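Local coordinates for uncharacterized protein MJ1062 (Methanocaldococcus jannaschii, PDB 3EO4), which is of unknown function but contains, in this fragment, a GNAT-type domain that probably transfers acyl groups, at residues 76-81 with 100-105; 65-70 with 95-100; 84-89 with 117-122. All coordinates share one frame; numbering follows the deposited sequence.

Contact 1: 76-81 with 100-105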
loop_
_atom_site.group_PDB
_atom_site.type_symbol
_atom_site.label_atom_id
_atom_site.label_comp_id
_atom_site.label_asym_id
_atom_site.label_seq_id
_atom_site.Cartn_x
_atom_site.Cartn_y
_atom_site.Cartn_z
ATOM N N ARG A 76 -14.291 -0.354 -2.232
ATOM C CA ARG A 76 -12.855 -0.608 -2.141
ATOM C C ARG A 76 -12.223 0.216 -1.013
ATOM O O ARG A 76 -12.788 1.226 -0.603
ATOM C CB ARG A 76 -12.172 -0.313 -3.487
ATOM C CG ARG A 76 -11.732 1.156 -3.708
ATOM C CD ARG A 76 -11.091 1.290 -5.092
ATOM N NE ARG A 76 -10.691 2.650 -5.451
ATOM C CZ ARG A 76 -11.421 3.434 -6.247
ATOM N NH1 ARG A 76 -12.577 2.998 -6.730
ATOM N NH2 ARG A 76 -10.995 4.646 -6.580
ATOM N N LYS A 77 -11.055 -0.221 -0.523
ATOM C CA LYS A 77 -10.302 0.472 0.554
ATOM C C LYS A 77 -9.386 1.560 0.023
ATOM O O LYS A 77 -8.507 1.289 -0.803
ATOM C CB LYS A 77 -9.440 -0.531 1.313
ATOM C CG LYS A 77 -10.172 -1.338 2.373
ATOM C CD LYS A 77 -10.482 -2.756 1.991
ATOM C CE LYS A 77 -9.249 -3.566 1.567
ATOM N NZ LYS A 77 -8.286 -3.617 2.669
ATOM N N VAL A 78 -9.539 2.789 0.517
ATOM C CA VAL A 78 -8.851 3.909 -0.113
ATOM C C VAL A 78 -8.038 4.736 0.852
ATOM O O VAL A 78 -7.257 5.569 0.405
ATOM C CB VAL A 78 -9.813 4.875 -0.893
ATOM C CG1 VAL A 78 -10.551 4.160 -2.042
ATOM C CG2 VAL A 78 -10.802 5.543 0.058
ATOM N N GLY A 79 -8.256 4.560 2.159
ATOM C CA GLY A 79 -7.488 5.312 3.149
ATOM C C GLY A 79 -7.788 4.878 4.562
ATOM O O GLY A 79 -8.447 3.846 4.790
ATOM N N SER A 80 -7.315 5.672 5.523
ATOM C CA SER A 80 -7.604 5.419 6.909
ATOM C C SER A 80 -7.846 6.719 7.657
ATOM O O SER A 80 -7.183 7.732 7.388
ATOM C CB SER A 80 -6.458 4.672 7.551
ATOM O OG SER A 80 -6.803 4.359 8.902
ATOM N N VAL A 81 -8.779 6.674 8.610
ATOM C CA VAL A 81 -9.071 7.823 9.480
ATOM C C VAL A 81 -9.098 7.307 10.912
ATOM O O VAL A 81 -9.479 6.150 11.148
ATOM C CB VAL A 81 -10.387 8.559 9.061
ATOM C CG1 VAL A 81 -11.621 7.697 9.307
ATOM C CG2 VAL A 81 -10.500 9.959 9.721
ATOM N N PHE A 100 -3.667 8.074 -4.709
ATOM C CA PHE A 100 -3.172 9.439 -4.961
ATOM C C PHE A 100 -4.016 10.316 -5.862
ATOM O O PHE A 100 -4.007 11.541 -5.714
ATOM C CB PHE A 100 -1.759 9.399 -5.532
ATOM C CG PHE A 100 -0.775 8.801 -4.603
ATOM C CD1 PHE A 100 0.059 9.619 -3.851
ATOM C CD2 PHE A 100 -0.703 7.410 -4.445
ATOM C CE1 PHE A 100 0.982 9.062 -2.970
ATOM C CE2 PHE A 100 0.214 6.846 -3.584
ATOM C CZ PHE A 100 1.057 7.669 -2.827
ATOM N N PHE A 101 -4.701 9.711 -6.816
ATOM C CA PHE A 101 -5.489 10.482 -7.778
ATOM C C PHE A 101 -6.943 10.637 -7.316
ATOM O O PHE A 101 -7.829 10.920 -8.117
ATOM C CB PHE A 101 -5.371 9.875 -9.178
ATOM C CG PHE A 101 -4.017 10.076 -9.805
ATOM C CD1 PHE A 101 -3.702 11.282 -10.456
ATOM C CD2 PHE A 101 -3.044 9.079 -9.744
ATOM C CE1 PHE A 101 -2.436 11.485 -11.053
ATOM C CE2 PHE A 101 -1.775 9.273 -10.335
ATOM C CZ PHE A 101 -1.474 10.477 -10.993
ATOM N N LEU A 102 -7.148 10.433 -6.020
ATOM C CA LEU A 102 -8.400 10.701 -5.319
ATOM C C LEU A 102 -8.296 11.991 -4.513
ATOM O O LEU A 102 -9.307 12.652 -4.266
ATOM C CB LEU A 102 -8.712 9.580 -4.318
ATOM C CG LEU A 102 -9.187 8.239 -4.871
ATOM C CD1 LEU A 102 -9.636 7.314 -3.718
ATOM C CD2 LEU A 102 -10.289 8.430 -5.861
ATOM N N TRP A 103 -7.075 12.310 -4.072
ATOM C CA TRP A 103 -6.778 13.567 -3.396
ATOM C C TRP A 103 -7.450 14.725 -4.110
ATOM O O TRP A 103 -7.516 14.753 -5.335
ATOM C CB TRP A 103 -5.257 13.803 -3.296
ATOM C CG TRP A 103 -4.510 12.806 -2.409
ATOM C CD1 TRP A 103 -4.989 11.644 -1.901
ATOM C CD2 TRP A 103 -3.123 12.880 -2.003
ATOM N NE1 TRP A 103 -4.012 11.010 -1.150
ATOM C CE2 TRP A 103 -2.857 11.745 -1.206
ATOM C CE3 TRP A 103 -2.095 13.823 -2.205
ATOM C CZ2 TRP A 103 -1.600 11.509 -0.618
ATOM C CZ3 TRP A 103 -0.843 13.584 -1.621
ATOM C CH2 TRP A 103 -0.606 12.431 -0.845
ATOM N N GLY A 104 -7.978 15.656 -3.323
ATOM C CA GLY A 104 -8.693 16.813 -3.851
ATOM C C GLY A 104 -10.116 16.505 -4.304
ATOM O O GLY A 104 -10.674 17.260 -5.086
ATOM N N LYS A 105 -10.717 15.418 -3.810
ATOM C CA LYS A 105 -12.123 15.075 -4.153
ATOM C C LYS A 105 -13.075 14.930 -2.958
ATOM O O LYS A 105 -14.165 14.338 -3.086
ATOM C CB LYS A 105 -12.184 13.841 -5.051
ATOM C CG LYS A 105 -11.713 14.143 -6.459
ATOM C CD LYS A 105 -11.374 12.875 -7.220
ATOM C CE LYS A 105 -11.145 13.203 -8.690
ATOM N NZ LYS A 105 -10.389 12.118 -9.364
#
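The guanidinium of Arg76 meets the isobutyl end of Leu102 obliquely. Arg76 NH2 lies 3.9 Å from Leu102 CD2, the two side chains arriving from opposite directions. Arg76 reaches this far from strand 74-84 because its chain runs straight from CG to NE, after a first torsion (chi1 87°) that sets CG between the backbone N and the carbonyl carbon. The charge itself is met by other groups: NE forms a salt bridge with Glu99, and the guanidinium makes a cation-pi contact with Trp49 of the second subunit. A second flat group, the indole of Trp103, is covered on one face by Phe100 CA, 4.1 Å above the ring plane and offset toward its rim; its NE1 is hydrogen-bonded to Ile97 O.

Beside the arginine, Val78 and Leu102 cross at about a right angle. The other leucine methyl, CD1, packs 3.7 Å from Val78 CG1 and comes equally near Val78 CB, so it is set against the branch point of the valine as well as one methyl. The loop carrying Leu102 is braced from within by a type II turn from Leu102 to Lys105. Lys105 NZ also donates to Phe101 O at 3.1 Å, with a C=O...N angle of 162°. Gly104 N is hydrogen-bonded to O1S of MES, probably from the crystallisation liquor; the loop between strand 92-97 and helix 107-121 probably holds the pyrophosphate of acetyl-CoA, as in relatives.

Across the segments the contact is van der Waals: a leucine methyl on Val78, and its other methyl beside Arg76 NH2. Glu99 offsets the charge of the guanidinium, and shielding from water would probably strengthen that ion pair.

Contact 2: 65-70 with 95-100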
loop_
_atom_site.group_PDB
_atom_site.type_symbol
_atom_site.label_atom_id
_atom_site.label_comp_id
_atom_site.label_asym_id
_atom_site.label_seq_id
_atom_site.Cartn_x
_atom_site.Cartn_y
_atom_site.Cartn_z
ATOM N N TRP A 65 -10.156 3.601 11.655
ATOM C CA TRP A 65 -11.090 3.099 10.641
ATOM C C TRP A 65 -10.368 2.992 9.302
ATOM O O TRP A 65 -9.399 3.700 9.038
ATOM C CB TRP A 65 -12.283 4.039 10.448
ATOM C CG TRP A 65 -13.257 4.237 11.573
ATOM C CD1 TRP A 65 -14.464 3.590 11.737
ATOM C CD2 TRP A 65 -13.187 5.216 12.636
ATOM N NE1 TRP A 65 -15.120 4.079 12.847
ATOM C CE2 TRP A 65 -14.367 5.079 13.413
ATOM C CE3 TRP A 65 -12.235 6.174 13.018
ATOM C CZ2 TRP A 65 -14.620 5.862 14.559
ATOM C CZ3 TRP A 65 -12.489 6.965 14.160
ATOM C CH2 TRP A 65 -13.670 6.800 14.916
ATOM N N ILE A 66 -10.850 2.083 8.468
ATOM C CA ILE A 66 -10.553 2.068 7.060
ATOM C C ILE A 66 -11.663 2.862 6.374
ATOM O O ILE A 66 -12.849 2.714 6.708
ATOM C CB ILE A 66 -10.600 0.606 6.505
ATOM C CG1 ILE A 66 -9.643 -0.299 7.292
ATOM C CG2 ILE A 66 -10.255 0.566 5.041
ATOM C CD1 ILE A 66 -8.178 0.180 7.235
ATOM N N ILE A 67 -11.272 3.666 5.394
ATOM C CA ILE A 67 -12.203 4.426 4.563
ATOM C C ILE A 67 -12.534 3.614 3.306
ATOM O O ILE A 67 -11.645 3.227 2.562
ATOM C CB ILE A 67 -11.582 5.769 4.139
ATOM C CG1 ILE A 67 -11.089 6.554 5.373
ATOM C CG2 ILE A 67 -12.561 6.550 3.259
ATOM C CD1 ILE A 67 -10.174 7.726 5.039
ATOM N N LEU A 68 -13.812 3.359 3.089
ATOM C CA LEU A 68 -14.251 2.594 1.956
ATOM C C LEU A 68 -14.910 3.523 0.965
ATOM O O LEU A 68 -15.689 4.375 1.351
ATOM C CB LEU A 68 -15.267 1.577 2.426
ATOM C CG LEU A 68 -14.851 0.194 2.948
ATOM C CD1 LEU A 68 -13.436 0.080 3.463
ATOM C CD2 LEU A 68 -15.888 -0.343 3.955
ATOM N N LEU A 69 -14.597 3.374 -0.314
ATOM C CA LEU A 69 -15.245 4.165 -1.341
ATOM C C LEU A 69 -16.123 3.213 -2.140
ATOM O O LEU A 69 -15.651 2.189 -2.623
ATOM C CB LEU A 69 -14.229 4.889 -2.243
ATOM C CG LEU A 69 -14.804 5.519 -3.529
ATOM C CD1 LEU A 69 -15.779 6.683 -3.266
ATOM C CD2 LEU A 69 -13.736 5.970 -4.483
ATOM N N ARG A 70 -17.403 3.562 -2.247
ATOM C CA ARG A 70 -18.347 2.802 -3.028
ATOM C C ARG A 70 -18.518 3.536 -4.341
ATOM O O ARG A 70 -18.874 4.717 -4.379
ATOM C CB ARG A 70 -19.705 2.675 -2.326
ATOM C CG ARG A 70 -20.691 1.812 -3.095
ATOM C CD ARG A 70 -22.072 1.818 -2.466
ATOM N NE ARG A 70 -22.039 1.380 -1.066
ATOM C CZ ARG A 70 -22.246 0.125 -0.662
ATOM N NH1 ARG A 70 -22.491 -0.839 -1.549
ATOM N NH2 ARG A 70 -22.202 -0.172 0.636
ATOM N N ILE A 95 -5.780 11.484 9.420
ATOM C CA ILE A 95 -6.407 11.037 8.173
ATOM C C ILE A 95 -5.320 10.785 7.128
ATOM O O ILE A 95 -4.322 11.501 7.080
ATOM C CB ILE A 95 -7.494 12.082 7.651
ATOM C CG1 ILE A 95 -8.064 11.727 6.275
ATOM C CG2 ILE A 95 -6.903 13.504 7.544
ATOM C CD1 ILE A 95 -9.406 11.021 6.340
ATOM N N LEU A 96 -5.546 9.798 6.268
ATOM C CA LEU A 96 -4.622 9.452 5.212
ATOM C C LEU A 96 -5.463 8.854 4.095
ATOM O O LEU A 96 -6.220 7.943 4.349
ATOM C CB LEU A 96 -3.667 8.405 5.768
ATOM C CG LEU A 96 -2.646 7.588 4.998
ATOM C CD1 LEU A 96 -1.929 6.700 6.043
ATOM C CD2 LEU A 96 -3.242 6.695 3.939
ATOM N N ILE A 97 -5.388 9.416 2.892
ATOM C CA ILE A 97 -5.974 8.799 1.718
ATOM C C ILE A 97 -4.801 8.159 0.970
ATOM O O ILE A 97 -3.880 8.860 0.543
ATOM C CB ILE A 97 -6.756 9.827 0.826
ATOM C CG1 ILE A 97 -7.887 10.505 1.627
ATOM C CG2 ILE A 97 -7.256 9.187 -0.501
ATOM C CD1 ILE A 97 -9.032 9.537 2.043
ATOM N N GLY A 98 -4.847 6.821 0.849
ATOM C CA GLY A 98 -3.822 6.044 0.174
ATOM C C GLY A 98 -3.764 6.125 -1.349
ATOM O O GLY A 98 -2.677 6.105 -1.897
ATOM N N GLU A 99 -4.901 6.214 -2.046
ATOM C CA GLU A 99 -4.869 6.358 -3.511
ATOM C C GLU A 99 -4.636 7.797 -3.831
ATOM O O GLU A 99 -5.392 8.637 -3.352
ATOM C CB GLU A 99 -6.194 5.977 -4.191
ATOM C CG GLU A 99 -6.714 4.647 -3.834
ATOM C CD GLU A 99 -7.814 4.137 -4.768
ATOM O OE1 GLU A 99 -8.346 3.064 -4.443
ATOM O OE2 GLU A 99 -8.148 4.770 -5.803
ATOM N N PHE A 100 -3.667 8.074 -4.709
ATOM C CA PHE A 100 -3.172 9.439 -4.961
ATOM C C PHE A 100 -4.016 10.316 -5.862
ATOM O O PHE A 100 -4.007 11.541 -5.714
ATOM C CB PHE A 100 -1.759 9.399 -5.532
ATOM C CG PHE A 100 -0.775 8.801 -4.603
ATOM C CD1 PHE A 100 0.059 9.619 -3.851
ATOM C CD2 PHE A 100 -0.703 7.410 -4.445
ATOM C CE1 PHE A 100 0.982 9.062 -2.970
ATOM C CE2 PHE A 100 0.214 6.846 -3.584
ATOM C CZ PHE A 100 1.057 7.669 -2.827
#
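Ile67 puts its terminal methyl, CD1, against the CD1 methyls of both Ile95 and Ile97, bridging two strands that are not neighbours in the antiparallel sheet of this GNAT domain. Strand 74-84 runs between them and hydrogen-bonds to each, with Val78 and Gly79 both paired to Ile67 on one side and Ser80 paired to Leu96 on the other. Flanking the same antiparallel partner, strands 65-70 and 95-97 point roughly the same way: their axes diverge by 38° and approach to 8.8 Å, too far for backbone pairing, so side chains alone close the distance.

The middle strand is crossed where it carries no side chain, for Ile67 CD1 passes 4.1 Å from Gly79 CA. An almost fully extended second torsion in Ile67 (chi2 166°) carries its methyl that far from the backbone. From strand 92-97, beyond the middle strand, the two isoleucines lean in, each crossing Ile67 at about a right angle. Ile67 CD1 lies 3.6 Å from Ile95 CD1 and 3.7 Å from Ile97 CD1. Their CB atoms do not aim straight at strand 65-70; the CG1-CD1 arms bring the methyls across, helped in Ile95 by a chi2 of 99° that turns CD1 out of the extended shape.

Helix 107-121 covers this face of the sheet: Ser111 touches both Ile67 and Ile95, and Ile107 rests on Ile97. Ile97 also lies near a bound MES molecule, at the end of the strand that leads into the probable cofactor loop. The methyl cluster thus forms part of the floor on which the helix sits. Besides the two isoleucine methyls, Ile67 CD1 has one polar neighbour across the contact, the carbonyl oxygen Leu96 O at 4.0 Å.

Contact 3: 84-89 with 117-122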
loop_
_atom_site.group_PDB
_atom_site.type_symbol
_atom_site.label_atom_id
_atom_site.label_comp_id
_atom_site.label_asym_id
_atom_site.label_seq_id
_atom_site.Cartn_x
_atom_site.Cartn_y
_atom_site.Cartn_z
ATOM N N SER A 84 -7.387 9.683 18.396
ATOM C CA SER A 84 -6.593 9.201 19.509
ATOM C C SER A 84 -6.706 10.235 20.630
ATOM O O SER A 84 -7.337 11.283 20.439
ATOM C CB SER A 84 -5.146 8.988 19.052
ATOM O OG SER A 84 -4.594 10.185 18.524
ATOM N N GLN A 85 -6.126 9.937 21.787
ATOM C CA GLN A 85 -6.254 10.776 22.977
ATOM C C GLN A 85 -7.718 10.916 23.427
ATOM O O GLN A 85 -8.140 11.990 23.841
ATOM C CB GLN A 85 -5.569 12.146 22.753
ATOM C CG GLN A 85 -4.114 12.004 22.308
ATOM C CD GLN A 85 -3.450 13.309 21.908
ATOM O OE1 GLN A 85 -2.909 13.421 20.812
ATOM N NE2 GLN A 85 -3.439 14.289 22.815
ATOM N N LEU A 86 -8.477 9.824 23.341
ATOM C CA LEU A 86 -9.902 9.779 23.713
ATOM C C LEU A 86 -10.127 9.903 25.207
ATOM O O LEU A 86 -11.262 10.122 25.651
ATOM C CB LEU A 86 -10.548 8.462 23.234
ATOM C CG LEU A 86 -10.842 8.355 21.732
ATOM C CD1 LEU A 86 -11.278 6.918 21.371
ATOM C CD2 LEU A 86 -11.858 9.456 21.231
ATOM N N ASN A 87 -9.056 9.735 25.978
ATOM C CA ASN A 87 -9.100 9.945 27.414
ATOM C C ASN A 87 -8.969 11.405 27.826
ATOM O O ASN A 87 -8.868 11.699 29.009
ATOM C CB ASN A 87 -8.056 9.073 28.127
ATOM C CG ASN A 87 -6.634 9.318 27.639
ATOM O OD1 ASN A 87 -5.697 9.149 28.406
ATOM N ND2 ASN A 87 -6.462 9.694 26.372
ATOM N N THR A 88 -8.985 12.313 26.852
ATOM C CA THR A 88 -8.912 13.749 27.107
ATOM C C THR A 88 -10.173 14.387 26.538
ATOM O O THR A 88 -10.929 13.748 25.786
ATOM C CB THR A 88 -7.645 14.409 26.443
ATOM O OG1 THR A 88 -7.864 14.613 25.032
ATOM C CG2 THR A 88 -6.401 13.555 26.641
ATOM N N ASP A 89 -10.399 15.650 26.864
ATOM C CA ASP A 89 -11.576 16.349 26.347
ATOM C C ASP A 89 -11.376 16.895 24.928
ATOM O O ASP A 89 -12.220 17.642 24.438
ATOM C CB ASP A 89 -11.956 17.495 27.294
ATOM C CG ASP A 89 -10.935 18.617 27.292
ATOM O OD1 ASP A 89 -9.834 18.447 26.732
ATOM O OD2 ASP A 89 -11.238 19.694 27.855
ATOM N N LYS A 117 -18.862 13.556 13.854
ATOM C CA LYS A 117 -20.241 13.281 14.238
ATOM C C LYS A 117 -20.276 12.197 15.326
ATOM O O LYS A 117 -21.039 12.294 16.284
ATOM C CB LYS A 117 -21.081 12.874 13.021
ATOM C CG LYS A 117 -22.600 12.992 13.224
ATOM C CD LYS A 117 -23.060 14.477 13.092
ATOM C CE LYS A 117 -24.137 14.878 14.132
ATOM N NZ LYS A 117 -25.447 14.208 13.914
ATOM N N TRP A 118 -19.451 11.169 15.174
ATOM C CA TRP A 118 -19.401 10.087 16.149
ATOM C C TRP A 118 -18.915 10.629 17.492
ATOM O O TRP A 118 -19.502 10.334 18.515
ATOM C CB TRP A 118 -18.463 8.993 15.656
ATOM C CG TRP A 118 -18.220 7.878 16.651
ATOM C CD1 TRP A 118 -19.072 6.862 16.960
ATOM C CD2 TRP A 118 -17.039 7.672 17.458
ATOM N NE1 TRP A 118 -18.509 6.041 17.919
ATOM C CE2 TRP A 118 -17.255 6.506 18.226
ATOM C CE3 TRP A 118 -15.844 8.375 17.625
ATOM C CZ2 TRP A 118 -16.304 6.015 19.131
ATOM C CZ3 TRP A 118 -14.895 7.882 18.513
ATOM C CH2 TRP A 118 -15.133 6.716 19.263
ATOM N N LEU A 119 -17.854 11.431 17.482
ATOM C CA LEU A 119 -17.336 12.079 18.717
ATOM C C LEU A 119 -18.361 12.941 19.458
ATOM O O LEU A 119 -18.520 12.840 20.688
ATOM C CB LEU A 119 -16.120 12.956 18.388
ATOM C CG LEU A 119 -14.861 12.241 17.948
ATOM C CD1 LEU A 119 -13.880 13.299 17.449
ATOM C CD2 LEU A 119 -14.265 11.419 19.139
ATOM N N LYS A 120 -19.029 13.804 18.685
ATOM C CA LYS A 120 -20.071 14.688 19.184
ATOM C C LYS A 120 -21.202 13.920 19.872
ATOM O O LYS A 120 -21.660 14.304 20.948
ATOM C CB LYS A 120 -20.658 15.525 18.044
ATOM C CG LYS A 120 -21.614 16.580 18.510
ATOM C CD LYS A 120 -22.022 17.522 17.378
ATOM C CE LYS A 120 -22.991 18.575 17.898
ATOM N NZ LYS A 120 -22.685 19.918 17.280
ATOM N N ASN A 121 -21.626 12.833 19.254
ATOM C CA ASN A 121 -22.807 12.130 19.709
ATOM C C ASN A 121 -22.606 11.419 21.057
ATOM O O ASN A 121 -23.568 11.195 21.793
ATOM C CB ASN A 121 -23.245 11.129 18.650
ATOM C CG ASN A 121 -24.019 11.777 17.519
ATOM O OD1 ASN A 121 -24.363 12.975 17.562
ATOM N ND2 ASN A 121 -24.329 10.976 16.501
ATOM N N ILE A 122 -21.352 11.071 21.351
ATOM C CA ILE A 122 -20.985 10.516 22.650
ATOM C C ILE A 122 -20.462 11.533 23.661
ATOM O O ILE A 122 -20.024 11.142 24.749
ATOM C CB ILE A 122 -20.001 9.333 22.544
ATOM C CG1 ILE A 122 -18.749 9.725 21.767
ATOM C CG2 ILE A 122 -20.725 8.093 21.951
ATOM C CD1 ILE A 122 -17.700 8.706 21.866
#
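Leu86 carries the apolar part of this contact, reaching from the loop after strand 74-84 to the last turns of helix 107-121. Its CD2 methyl meets Leu119 CD2 at 3.7 Å, the two side chains set at a slant to one another. Leu86 CD2 also approaches the indole obliquely, 4.4 Å from Trp118 CZ3, and so touches two successive residues of the helix. Leu86 aims straight at the helix, whereas Trp118 and Leu119 leave it flanking the loop and bring only their outer atoms in. Trp118 also has Ile122 CD1 over one face, 4.0 Å above the plane and offset toward the rim, and meets Trp65 edge to face. Leu119 also touches Ile93 and Ala127.

Polar interactions shape the loop itself. A type I turn runs from Gln85 to Thr88, and Gln85 O accepts two bonds from the same residue. Thr88 N donates to Gln85 O at 3.1 Å and Thr88 OG1 to the same oxygen at 2.9 Å, the hydroxyl lying in the carbonyl plane with a C=O...O angle of 154°. A chi1 of 79° turns OG1 back toward Gln85 O to make this second bond. The hydroxyl in addition accepts from Asn90 N, an ST turn, and so ties the turn to the residues that follow. Leu86 O is bound by the hydroxyl of Tyr124, a second, polar link between the loop and the chain just beyond the helix.

Leu86, Asn87, Thr88 and Ile122, with Asn61, Gly123 and Tyr124, surround a bound polyether, probably from the crystallisation liquor. The arrangement is a small surface pocket of the GNAT fold, formed where a beta hairpin loop packs on the C-terminal end of the helix that follows the hairpin.

In the fold
From the N terminus, strand 63-71 turns directly into strand 74-84, which runs on through the loop at 84-89 into strand 92-97 and then, past 100-105, into helix 107-121. Contact 2 closes the span from 65-70 to 95-100 across the middle strand; contact 1 joins that strand to the loop before the helix, and the two share Phe100. Contact 3 closes the last span, from the hairpin loop to the helix end. All three cross one another along the chain. Contacts 1 and 2 adjoin, their centres about 4 Å apart, on the side facing the second subunit; contact 3 lies beyond the chain's centre, linked to contact 2 through Trp65 and Trp118.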